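Local coordinates for P-granule scaffold (Caenorhabditis japonica, PDB 5W4A), which probably acts as a scaffold for assembling germ (P) granules, which are linked to mRNA repression, this fragment being its N-terminal domain, at residues 89-92 / 93-97. Residues are numbered along the deposited sequence; the frame is centred on the assembly and turned at random.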
ATOM      1  N   LEU C  89      -9.929  20.940 -13.098  1.00 30.37           N
ATOM      2  CA  LEU C  89     -10.886  21.157 -12.016  1.00 34.63           C
ATOM      3  C   LEU C  89     -12.120  21.916 -12.475  1.00 34.10           C
ATOM      4  O   LEU C  89     -13.212  21.718 -11.924  1.00 34.50           O
ATOM      5  CB  LEU C  89     -10.206  21.898 -10.868  1.00 44.38           C
ATOM      6  CG  LEU C  89     -11.010  22.093  -9.587  1.00 39.33           C
ATOM      7  CD1 LEU C  89     -11.365  20.773  -8.895  1.00 36.79           C
ATOM      8  CD2 LEU C  89     -10.205  22.966  -8.634  1.00 58.55           C
ATOM      9  N   THR C  90     -11.984  22.795 -13.466  1.00 37.81           N
ATOM     10  CA  THR C  90     -13.169  23.444 -14.003  1.00 38.58           C
ATOM     11  C   THR C  90     -14.056  22.432 -14.711  1.00 41.24           C
ATOM     12  O   THR C  90     -15.284  22.458 -14.548  1.00 36.09           O
ATOM     13  CB  THR C  90     -12.762  24.583 -14.935  1.00 47.73           C
ATOM     14  OG1 THR C  90     -12.061  25.568 -14.166  1.00 44.12           O
ATOM     15  CG2 THR C  90     -13.978  25.218 -15.574  1.00 50.57           C
ATOM     16  N   GLU C  91     -13.449  21.498 -15.461  1.00 37.19           N
ATOM     17  CA  GLU C  91     -14.228  20.437 -16.091  1.00 32.71           C
ATOM     18  C   GLU C  91     -14.909  19.569 -15.039  1.00 26.72           C
ATOM     19  O   GLU C  91     -16.068  19.181 -15.213  1.00 29.74           O
ATOM     20  CB  GLU C  91     -13.340  19.581 -17.004  1.00 35.15           C
ATOM     21  CG  GLU C  91     -14.082  18.497 -17.785  1.00 32.42           C
ATOM     22  CD  GLU C  91     -14.912  19.034 -18.945  1.00 41.09           C
ATOM     23  OE1 GLU C  91     -14.523  20.059 -19.542  1.00 44.51           O
ATOM     24  OE2 GLU C  91     -15.937  18.411 -19.280  1.00 36.91           O
ATOM     25  N   PHE C  92     -14.221  19.285 -13.930  1.00 27.52           N
ATOM     26  CA  PHE C  92     -14.853  18.533 -12.854  1.00 25.08           C
ATOM     27  C   PHE C  92     -16.100  19.245 -12.346  1.00 32.87           C
ATOM     28  O   PHE C  92     -17.151  18.629 -12.155  1.00 28.31           O
ATOM     29  CB  PHE C  92     -13.864  18.319 -11.723  1.00 26.02           C
ATOM     30  CG  PHE C  92     -14.453  17.667 -10.507  1.00 27.76           C
ATOM     31  CD1 PHE C  92     -15.150  18.403  -9.571  1.00 27.34           C
ATOM     32  CD2 PHE C  92     -14.293  16.305 -10.294  1.00 23.55           C
ATOM     33  CE1 PHE C  92     -15.665  17.803  -8.447  1.00 27.56           C
ATOM     34  CE2 PHE C  92     -14.801  15.697  -9.177  1.00 22.24           C
ATOM     35  CZ  PHE C  92     -15.504  16.433  -8.256  1.00 25.60           C
ATOM     36  N   LYS C  93     -15.993  20.549 -12.097  1.00 31.04           N
ATOM     37  CA  LYS C  93     -17.135  21.280 -11.563  1.00 34.93           C
ATOM     38  C   LYS C  93     -18.292  21.303 -12.554  1.00 30.82           C
ATOM     39  O   LYS C  93     -19.459  21.199 -12.157  1.00 30.89           O
ATOM     40  CB  LYS C  93     -16.694  22.691 -11.186  1.00 31.54           C
ATOM     41  CG  LYS C  93     -15.812  22.711  -9.948  1.00 34.40           C
ATOM     42  CD  LYS C  93     -15.492  24.138  -9.546  1.00 56.46           C
ATOM     43  CE  LYS C  93     -15.344  24.275  -8.043  1.00 63.13           C
ATOM     44  NZ  LYS C  93     -15.291  25.708  -7.614  1.00 66.67           N
ATOM     45  N   LYS C  94     -17.991  21.438 -13.849  1.00 32.84           N
ATOM     46  CA  LYS C  94     -19.031  21.377 -14.875  1.00 39.57           C
ATOM     47  C   LYS C  94     -19.756  20.039 -14.843  1.00 45.03           C
ATOM     48  O   LYS C  94     -20.990  19.995 -14.893  1.00 33.96           O
ATOM     49  CB  LYS C  94     -18.433  21.619 -16.269  1.00 45.01           C
ATOM     50  CG  LYS C  94     -19.366  21.256 -17.459  1.00 53.33           C
ATOM     51  CD  LYS C  94     -18.619  21.112 -18.797  1.00 67.16           C
ATOM     52  CE  LYS C  94     -18.090  22.449 -19.309  1.00 65.32           C
ATOM     53  NZ  LYS C  94     -17.756  22.400 -20.765  1.00 61.99           N
ATOM     54  N   ARG C  95     -19.001  18.930 -14.817  1.00 31.78           N
ATOM     55  CA  ARG C  95     -19.632  17.615 -14.808  1.00 32.22           C
ATOM     56  C   ARG C  95     -20.462  17.424 -13.542  1.00 26.50           C
ATOM     57  O   ARG C  95     -21.536  16.814 -13.582  1.00 28.38           O
ATOM     58  CB  ARG C  95     -18.571  16.511 -14.918  1.00 25.74           C
ATOM     59  CG  ARG C  95     -17.770  16.554 -16.211  1.00 26.73           C
ATOM     60  CD  ARG C  95     -18.584  16.136 -17.405  1.00 29.28           C
ATOM     61  NE  ARG C  95     -17.820  16.405 -18.623  1.00 33.34           N
ATOM     62  CZ  ARG C  95     -18.094  15.903 -19.818  1.00 28.75           C
ATOM     63  NH1 ARG C  95     -19.121  15.090 -19.999  1.00 30.69           N
ATOM     64  NH2 ARG C  95     -17.314  16.214 -20.845  1.00 32.34           N
ATOM     65  N   ASN C  96     -19.972  17.935 -12.412  1.00 27.11           N
ATOM     66  CA  ASN C  96     -20.705  17.791 -11.161  1.00 23.55           C
ATOM     67  C   ASN C  96     -22.009  18.581 -11.205  1.00 32.34           C
ATOM     68  O   ASN C  96     -23.048  18.099 -10.749  1.00 26.90           O
ATOM     69  CB  ASN C  96     -19.833  18.219  -9.994  1.00 27.62           C
ATOM     70  CG  ASN C  96     -20.131  17.432  -8.732  1.00 27.47           C
ATOM     71  OD1 ASN C  96     -20.472  16.244  -8.796  1.00 24.53           O
ATOM     72  ND2 ASN C  96     -19.983  18.068  -7.589  1.00 35.40           N
ATOM     73  N   GLN C  97     -21.979  19.789 -11.768  1.00 31.65           N
ATOM     74  CA  GLN C  97     -23.215  20.562 -11.903  1.00 38.81           C
ATOM     75  C   GLN C  97     -24.249  19.809 -12.737  1.00 28.95           C
ATOM     76  O   GLN C  97     -25.437  19.769 -12.383  1.00 37.54           O
ATOM     77  CB  GLN C  97     -22.909  21.930 -12.518  1.00 41.81           C
ATOM     78  CG  GLN C  97     -24.152  22.741 -12.893  1.00 55.98           C
ATOM     79  CD  GLN C  97     -23.800  24.019 -13.616  1.00 74.60           C
ATOM     80  OE1 GLN C  97     -22.709  24.564 -13.441  1.00 79.55           O
ATOM     81  NE2 GLN C  97     -24.714  24.498 -14.449  1.00 88.00           N
TER
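Glu91 and Arg95 form a salt bridge one turn apart on helix 89-100. A single carboxylate oxygen takes both bonds. Arg95 NE lies 2.8 Å from Glu91 OE2 and uses the anti lone pair of that oxygen. Arg95 NH2 reaches the same Glu91 OE2 at 3.0 Å, nearly along the C-O bond, with a more bent N-H angle of 137°. The oxygen sits at the guanidinium edge, near its plane, but the carboxylate is turned 51° from that plane. Glu91 CG is anti to the backbone N, and a bend at chi2 (74°) turns the carboxylate forward along the helix, toward Arg95. The other oxygen, Glu91 OE1, faces Lys94 NZ at 4.2 Å, too far for a salt bridge. In the backbone of the same pair, Arg95 N donates to Glu91 O at 3.0 Å. The same i to i+4 pattern joins Lys93 N to Leu89 O, Lys94 N to Thr90 O and Asn96 N to Phe92 O.

Val61 of helix 57-64 touches both Glu91 and Arg95, and Phe65 makes a cation-pi contact with Arg95. Phe92 packs on Met78 and Leu82 of helix 71-84 and meets the His106 ring edge-to-face. The Asn96 amide is hydrogen-bonded to Ser109, His106 and Thr105.

With Arg95 replaced by an alanine, Glu91 OE2 would probably lose both its donors and Phe65 its cation. The chemistry is that of an intrahelical i to i+4 ion pair: two N-H groups converge on one oxygen, which probably favours the charged carboxylate, while Lys94 may add weaker electrostatic support.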